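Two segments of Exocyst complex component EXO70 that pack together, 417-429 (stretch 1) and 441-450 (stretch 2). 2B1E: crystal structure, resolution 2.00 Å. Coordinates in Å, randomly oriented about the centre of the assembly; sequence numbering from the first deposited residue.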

ATOM      1  N   ILE A 417     -21.900   5.439 -22.408  1.00 11.51           N
ATOM      2  CA  ILE A 417     -21.134   5.763 -21.205  1.00 11.75           C
ATOM      3  C   ILE A 417     -21.960   5.508 -19.936  1.00 12.12           C
ATOM      4  O   ILE A 417     -21.451   4.963 -18.949  1.00 13.33           O
ATOM      5  CB  ILE A 417     -20.652   7.240 -21.209  1.00 12.17           C
ATOM      6  CG1 ILE A 417     -19.830   7.525 -22.474  1.00 14.29           C
ATOM      7  CG2 ILE A 417     -19.787   7.512 -19.970  1.00 10.57           C
ATOM      8  CD1 ILE A 417     -18.636   6.565 -22.678  1.00 10.80           C
ATOM      9  N   LEU A 418     -23.231   5.890 -19.957  1.00 12.27           N
ATOM     10  CA  LEU A 418     -24.074   5.676 -18.788  1.00 13.19           C
ATOM     11  C   LEU A 418     -24.276   4.193 -18.486  1.00 14.25           C
ATOM     12  O   LEU A 418     -24.335   3.803 -17.321  1.00 13.11           O
ATOM     13  CB  LEU A 418     -25.419   6.383 -18.959  1.00 13.45           C
ATOM     14  CG  LEU A 418     -25.347   7.909 -18.824  1.00 13.14           C
ATOM     15  CD1 LEU A 418     -26.622   8.511 -19.345  1.00 12.40           C
ATOM     16  CD2 LEU A 418     -25.116   8.316 -17.385  1.00 12.37           C
ATOM     17  N   MET A 419     -24.362   3.349 -19.513  1.00 13.62           N
ATOM     18  CA  MET A 419     -24.549   1.928 -19.236  1.00 14.72           C
ATOM     19  C   MET A 419     -23.331   1.394 -18.497  1.00 17.12           C
ATOM     20  O   MET A 419     -23.447   0.523 -17.628  1.00 16.58           O
ATOM     21  CB  MET A 419     -24.784   1.119 -20.523  1.00 14.92           C
ATOM     22  CG  MET A 419     -26.203   1.242 -21.106  1.00 15.19           C
ATOM     23  SD  MET A 419     -27.550   0.696 -19.991  1.00 13.92           S
ATOM     24  CE  MET A 419     -27.317  -1.074 -20.062  1.00 18.51           C
ATOM     25  N   ASN A 420     -22.158   1.917 -18.833  1.00 15.72           N
ATOM     26  CA  ASN A 420     -20.949   1.479 -18.171  1.00 16.33           C
ATOM     27  C   ASN A 420     -20.878   2.084 -16.768  1.00 16.81           C
ATOM     28  O   ASN A 420     -20.564   1.387 -15.803  1.00 16.94           O
ATOM     29  CB  ASN A 420     -19.713   1.859 -19.001  1.00 16.63           C
ATOM     30  CG  ASN A 420     -19.543   0.971 -20.232  1.00 15.22           C
ATOM     31  OD1 ASN A 420     -20.193   1.168 -21.263  1.00 18.34           O
ATOM     32  ND2 ASN A 420     -18.678  -0.019 -20.120  1.00  8.11           N
ATOM     33  N   LEU A 421     -21.179   3.373 -16.645  1.00 17.56           N
ATOM     34  CA  LEU A 421     -21.146   4.009 -15.334  1.00 18.75           C
ATOM     35  C   LEU A 421     -22.145   3.351 -14.382  1.00 19.36           C
ATOM     36  O   LEU A 421     -21.999   3.450 -13.168  1.00 19.11           O
ATOM     37  CB  LEU A 421     -21.445   5.503 -15.445  1.00 16.75           C
ATOM     38  CG  LEU A 421     -20.334   6.383 -16.028  1.00 19.75           C
ATOM     39  CD1 LEU A 421     -20.872   7.807 -16.215  1.00 18.71           C
ATOM     40  CD2 LEU A 421     -19.115   6.379 -15.102  1.00 16.76           C
ATOM     41  N   THR A 422     -23.162   2.692 -14.933  1.00 20.01           N
ATOM     42  CA  THR A 422     -24.157   2.012 -14.108  1.00 21.59           C
ATOM     43  C   THR A 422     -23.479   0.881 -13.340  1.00 22.82           C
ATOM     44  O   THR A 422     -23.707   0.714 -12.137  1.00 20.53           O
ATOM     45  CB  THR A 422     -25.310   1.443 -14.961  1.00 20.67           C
ATOM     46  OG1 THR A 422     -26.188   2.508 -15.332  1.00 19.59           O
ATOM     47  CG2 THR A 422     -26.096   0.394 -14.178  1.00 23.38           C
ATOM     48  N   LEU A 423     -22.643   0.106 -14.032  1.00 22.66           N
ATOM     49  CA  LEU A 423     -21.923  -0.974 -13.369  1.00 21.45           C
ATOM     50  C   LEU A 423     -20.916  -0.337 -12.413  1.00 22.35           C
ATOM     51  O   LEU A 423     -20.716  -0.825 -11.299  1.00 21.54           O
ATOM     52  CB  LEU A 423     -21.190  -1.867 -14.377  1.00 23.37           C
ATOM     53  CG  LEU A 423     -20.285  -2.914 -13.710  1.00 23.73           C
ATOM     54  CD1 LEU A 423     -21.122  -3.815 -12.814  1.00 23.77           C
ATOM     55  CD2 LEU A 423     -19.566  -3.735 -14.758  1.00 26.25           C
ATOM     56  N   VAL A 424     -20.296   0.764 -12.836  1.00 20.85           N
ATOM     57  CA  VAL A 424     -19.327   1.451 -11.981  1.00 22.39           C
ATOM     58  C   VAL A 424     -19.930   1.810 -10.622  1.00 25.19           C
ATOM     59  O   VAL A 424     -19.318   1.580  -9.576  1.00 25.20           O
ATOM     60  CB  VAL A 424     -18.813   2.753 -12.632  1.00 21.81           C
ATOM     61  CG1 VAL A 424     -18.048   3.591 -11.605  1.00 21.70           C
ATOM     62  CG2 VAL A 424     -17.917   2.423 -13.803  1.00 22.69           C
ATOM     63  N   GLU A 425     -21.132   2.373 -10.642  1.00 25.80           N
ATOM     64  CA  GLU A 425     -21.803   2.762  -9.408  1.00 28.35           C
ATOM     65  C   GLU A 425     -22.248   1.564  -8.562  1.00 28.54           C
ATOM     66  O   GLU A 425     -22.259   1.633  -7.329  1.00 28.83           O
ATOM     67  CB  GLU A 425     -22.999   3.656  -9.732  1.00 29.49           C
ATOM     68  CG  GLU A 425     -23.815   4.060  -8.527  1.00 31.43           C
ATOM     69  CD  GLU A 425     -24.502   5.391  -8.724  1.00 33.65           C
ATOM     70  OE1 GLU A 425     -25.119   5.593  -9.792  1.00 30.96           O
ATOM     71  OE2 GLU A 425     -24.422   6.234  -7.806  1.00 34.71           O
ATOM     72  N   GLN A 426     -22.604   0.470  -9.226  1.00 27.32           N
ATOM     73  CA  GLN A 426     -23.034  -0.735  -8.532  1.00 28.43           C
ATOM     74  C   GLN A 426     -21.874  -1.357  -7.759  1.00 29.24           C
ATOM     75  O   GLN A 426     -22.034  -1.786  -6.610  1.00 28.54           O
ATOM     76  CB  GLN A 426     -23.589  -1.750  -9.537  1.00 28.92           C
ATOM     77  CG  GLN A 426     -24.799  -1.244 -10.302  1.00 29.14           C
ATOM     78  CD  GLN A 426     -25.331  -2.254 -11.292  1.00 30.44           C
ATOM     79  OE1 GLN A 426     -24.567  -2.902 -12.007  1.00 30.54           O
ATOM     80  NE2 GLN A 426     -26.652  -2.387 -11.352  1.00 31.70           N
ATOM     81  N   ILE A 427     -20.706  -1.398  -8.389  1.00 28.32           N
ATOM     82  CA  ILE A 427     -19.524  -1.976  -7.759  1.00 29.51           C
ATOM     83  C   ILE A 427     -18.968  -1.088  -6.650  1.00 30.29           C
ATOM     84  O   ILE A 427     -18.295  -1.571  -5.736  1.00 29.03           O
ATOM     85  CB  ILE A 427     -18.441  -2.277  -8.815  1.00 29.97           C
ATOM     86  CG1 ILE A 427     -18.887  -3.485  -9.644  1.00 28.85           C
ATOM     87  CG2 ILE A 427     -17.088  -2.538  -8.147  1.00 29.87           C
ATOM     88  CD1 ILE A 427     -17.960  -3.843 -10.771  1.00 30.53           C
ATOM     89  N   VAL A 428     -19.254   0.210  -6.727  1.00 29.97           N
ATOM     90  CA  VAL A 428     -18.806   1.137  -5.696  1.00 32.16           C
ATOM     91  C   VAL A 428     -19.701   0.943  -4.471  1.00 33.44           C
ATOM     92  O   VAL A 428     -19.223   0.849  -3.345  1.00 33.63           O
ATOM     93  CB  VAL A 428     -18.915   2.607  -6.166  1.00 31.78           C
ATOM     94  CG1 VAL A 428     -18.843   3.544  -4.969  1.00 33.34           C
ATOM     95  CG2 VAL A 428     -17.787   2.930  -7.141  1.00 31.71           C
ATOM     96  N   GLU A 429     -21.002   0.867  -4.721  1.00 34.83           N
ATOM     97  CA  GLU A 429     -22.016   0.698  -3.686  1.00 37.62           C
ATOM     98  C   GLU A 429     -21.905  -0.599  -2.887  1.00 38.12           C
ATOM     99  O   GLU A 429     -22.404  -0.687  -1.762  1.00 38.88           O
ATOM    100  CB  GLU A 429     -23.401   0.772  -4.331  1.00 39.70           C
ATOM    101  CG  GLU A 429     -24.574   0.594  -3.382  1.00 43.53           C
ATOM    102  CD  GLU A 429     -25.907   0.568  -4.118  1.00 46.39           C
ATOM    103  OE1 GLU A 429     -26.186   1.520  -4.882  1.00 45.40           O
ATOM    104  OE2 GLU A 429     -26.674  -0.403  -3.934  1.00 47.37           O
ATOM    105  N   GLY A 441     -15.873  12.366  -3.667  1.00 29.91           N
ATOM    106  CA  GLY A 441     -15.959  11.323  -4.677  1.00 28.62           C
ATOM    107  C   GLY A 441     -17.336  11.122  -5.282  1.00 29.07           C
ATOM    108  O   GLY A 441     -17.509  11.188  -6.500  1.00 26.81           O
ATOM    109  N   HIS A 442     -18.325  10.862  -4.437  1.00 27.36           N
ATOM    110  CA  HIS A 442     -19.677  10.660  -4.938  1.00 27.50           C
ATOM    111  C   HIS A 442     -20.175  11.857  -5.735  1.00 26.70           C
ATOM    112  O   HIS A 442     -20.824  11.695  -6.761  1.00 25.15           O
ATOM    113  CB  HIS A 442     -20.625  10.372  -3.782  1.00 28.57           C
ATOM    114  CG  HIS A 442     -20.467   9.001  -3.212  1.00 28.54           C
ATOM    115  ND1 HIS A 442     -20.769   7.863  -3.926  1.00 29.37           N
ATOM    116  CD2 HIS A 442     -20.036   8.581  -1.999  1.00 27.71           C
ATOM    117  CE1 HIS A 442     -20.533   6.800  -3.177  1.00 29.00           C
ATOM    118  NE2 HIS A 442     -20.087   7.209  -2.003  1.00 28.64           N
ATOM    119  N   SER A 443     -19.864  13.061  -5.271  1.00 27.14           N
ATOM    120  CA  SER A 443     -20.300  14.254  -5.980  1.00 27.32           C
ATOM    121  C   SER A 443     -19.635  14.330  -7.356  1.00 25.63           C
ATOM    122  O   SER A 443     -20.235  14.816  -8.315  1.00 25.30           O
ATOM    123  CB  SER A 443     -19.980  15.511  -5.168  1.00 29.62           C
ATOM    124  OG  SER A 443     -18.586  15.739  -5.108  1.00 34.88           O
ATOM    125  N   ARG A 444     -18.400  13.850  -7.461  1.00 24.78           N
ATOM    126  CA  ARG A 444     -17.712  13.864  -8.751  1.00 23.89           C
ATOM    127  C   ARG A 444     -18.381  12.854  -9.673  1.00 24.09           C
ATOM    128  O   ARG A 444     -18.568  13.117 -10.863  1.00 24.05           O
ATOM    129  CB  ARG A 444     -16.233  13.518  -8.596  1.00 23.22           C
ATOM    130  CG  ARG A 444     -15.391  14.654  -8.033  1.00 26.02           C
ATOM    131  CD  ARG A 444     -13.916  14.280  -7.941  1.00 26.96           C
ATOM    132  NE  ARG A 444     -13.341  13.988  -9.252  1.00 28.76           N
ATOM    133  CZ  ARG A 444     -12.052  13.737  -9.467  1.00 29.79           C
ATOM    134  NH1 ARG A 444     -11.192  13.743  -8.453  1.00 29.60           N
ATOM    135  NH2 ARG A 444     -11.620  13.481 -10.695  1.00 27.86           N
ATOM    136  N   LEU A 445     -18.740  11.699  -9.116  1.00 22.67           N
ATOM    137  CA  LEU A 445     -19.405  10.658  -9.889  1.00 24.18           C
ATOM    138  C   LEU A 445     -20.770  11.157 -10.366  1.00 23.76           C
ATOM    139  O   LEU A 445     -21.225  10.801 -11.456  1.00 23.41           O
ATOM    140  CB  LEU A 445     -19.583   9.397  -9.043  1.00 24.72           C
ATOM    141  CG  LEU A 445     -20.272   8.217  -9.729  1.00 25.39           C
ATOM    142  CD1 LEU A 445     -19.506   7.794 -10.983  1.00 25.41           C
ATOM    143  CD2 LEU A 445     -20.359   7.065  -8.746  1.00 24.90           C
ATOM    144  N   GLU A 446     -21.433  11.969  -9.547  1.00 22.35           N
ATOM    145  CA  GLU A 446     -22.726  12.506  -9.957  1.00 22.76           C
ATOM    146  C   GLU A 446     -22.484  13.491 -11.089  1.00 20.69           C
ATOM    147  O   GLU A 446     -23.249  13.541 -12.053  1.00 20.05           O
ATOM    148  CB  GLU A 446     -23.443  13.194  -8.791  1.00 24.53           C
ATOM    149  CG  GLU A 446     -24.018  12.219  -7.768  1.00 27.19           C
ATOM    150  CD  GLU A 446     -25.010  11.236  -8.378  1.00 30.58           C
ATOM    151  OE1 GLU A 446     -26.048  11.677  -8.926  1.00 31.98           O
ATOM    152  OE2 GLU A 446     -24.757  10.018  -8.311  1.00 31.35           O
ATOM    153  N   ARG A 447     -21.409  14.264 -10.983  1.00 18.85           N
ATOM    154  CA  ARG A 447     -21.095  15.218 -12.032  1.00 20.04           C
ATOM    155  C   ARG A 447     -20.801  14.471 -13.327  1.00 18.80           C
ATOM    156  O   ARG A 447     -21.181  14.920 -14.404  1.00 15.76           O
ATOM    157  CB  ARG A 447     -19.903  16.101 -11.640  1.00 22.10           C
ATOM    158  CG  ARG A 447     -20.272  17.259 -10.716  1.00 26.41           C
ATOM    159  CD  ARG A 447     -19.230  18.375 -10.772  1.00 28.99           C
ATOM    160  NE  ARG A 447     -18.029  18.083  -9.992  1.00 31.81           N
ATOM    161  CZ  ARG A 447     -17.989  18.056  -8.662  1.00 34.53           C
ATOM    162  NH1 ARG A 447     -19.085  18.300  -7.955  1.00 34.82           N
ATOM    163  NH2 ARG A 447     -16.847  17.804  -8.034  1.00 34.96           N
ATOM    164  N   LEU A 448     -20.129  13.327 -13.220  1.00 19.44           N
ATOM    165  CA  LEU A 448     -19.812  12.517 -14.396  1.00 20.15           C
ATOM    166  C   LEU A 448     -21.095  12.055 -15.084  1.00 19.43           C
ATOM    167  O   LEU A 448     -21.235  12.176 -16.302  1.00 18.37           O
ATOM    168  CB  LEU A 448     -19.009  11.273 -14.006  1.00 21.00           C
ATOM    169  CG  LEU A 448     -17.609  11.068 -14.594  1.00 24.63           C
ATOM    170  CD1 LEU A 448     -17.258   9.590 -14.490  1.00 21.86           C
ATOM    171  CD2 LEU A 448     -17.544  11.520 -16.047  1.00 22.01           C
ATOM    172  N   LYS A 449     -22.028  11.523 -14.297  1.00 19.33           N
ATOM    173  CA  LYS A 449     -23.283  11.025 -14.839  1.00 18.48           C
ATOM    174  C   LYS A 449     -24.128  12.120 -15.474  1.00 18.45           C
ATOM    175  O   LYS A 449     -24.764  11.899 -16.501  1.00 16.61           O
ATOM    176  CB  LYS A 449     -24.093  10.318 -13.751  1.00 21.68           C
ATOM    177  CG  LYS A 449     -23.341   9.167 -13.084  1.00 25.90           C
ATOM    178  CD  LYS A 449     -24.248   8.323 -12.187  1.00 27.64           C
ATOM    179  CE  LYS A 449     -24.984   9.167 -11.169  1.00 28.96           C
ATOM    180  NZ  LYS A 449     -25.847   8.341 -10.275  1.00 31.11           N
ATOM    181  N   LYS A 450     -24.136  13.305 -14.872  1.00 17.88           N
ATOM    182  CA  LYS A 450     -24.919  14.396 -15.432  1.00 20.04           C
ATOM    183  C   LYS A 450     -24.383  14.808 -16.797  1.00 17.76           C
ATOM    184  O   LYS A 450     -25.151  15.205 -17.674  1.00 16.86           O
ATOM    185  CB  LYS A 450     -24.931  15.588 -14.468  1.00 23.35           C
ATOM    186  CG  LYS A 450     -25.745  15.294 -13.215  1.00 28.03           C
ATOM    187  CD  LYS A 450     -25.622  16.385 -12.163  1.00 30.93           C
ATOM    188  CE  LYS A 450     -26.330  15.949 -10.885  1.00 32.40           C
ATOM    189  NZ  LYS A 450     -26.121  16.910  -9.777  1.00 35.18           N
TER

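Both stretches are helical and run in nearly opposite directions, their N-to-C vectors making an angle of 158°. The axes come no closer than 10.6 Å, a spacing that leaves room for leucine and valine side chains between the backbones. Each helix is held by the usual i to i+4 hydrogen bonds; those from E425 N to L421 O (2.9 Å) and from K449 N to L445 O (3.0 Å) lie within the contact region. The antiparallel register places L418 beside K449, with their CA atoms 6.7 Å apart, and E425 beside L445, with a CA to CA distance of 8.3 Å. Together the two segments bury 423 Å² against each other.

On stretch 1 the contact is made by L418, L421, V424, E425 and V428, residues that recur every three or four positions and so line one side of the helix. Stretch 2 answers mainly with H442, L445, L448 and K449, spaced in the same way. The apolar centre forms around L421, whose CA-to-CB bond points toward the other helix. L421 CD2 lies 3.8 Å from L448 CD1 and 4.4 Å from L445 CD1, while L421 CD1 reaches K449 CG at 4.2 Å. V424 extends this patch more loosely, with CG1 4.5 Å from CD1 of L445. Such branched side chains have no polar groups to satisfy, and their packing removes hydrocarbon surface from solvent.

K449 belongs to both the apolar and the polar parts of the contact. Its aliphatic chain passes L421, and its ammonium group ends among carboxylates. K449 NZ donates a hydrogen bond to OE1 of E425 at 2.9 Å, forming a salt bridge between the helices, and a second to OE2 of E446 at 2.8 Å, forming another within stretch 2. The lysine thus joins two acidic residues whose OE2 atoms, one on E425 and one on E446, stand 3.8 Å apart. Its positive charge offsets the repulsion expected between these like charges. E446 directs its CA-to-CB bond away from stretch 1, but its side chain bends back, with chi1 and chi2 both m, to bring the carboxylate near the lysine.

L418 and V428 mark the two ends of the contact on stretch 1. L418 sets CD2 3.7 Å from the backbone O of K449 and 4.3 Å from its CB, van der Waals contacts with the backbone and the base of the K449 side chain. At the other end, CG1 of V428 approaches CE1 of H442 obliquely at 4.1 Å; the imidazole NE2 is hydrogen-bonded elsewhere in the structure.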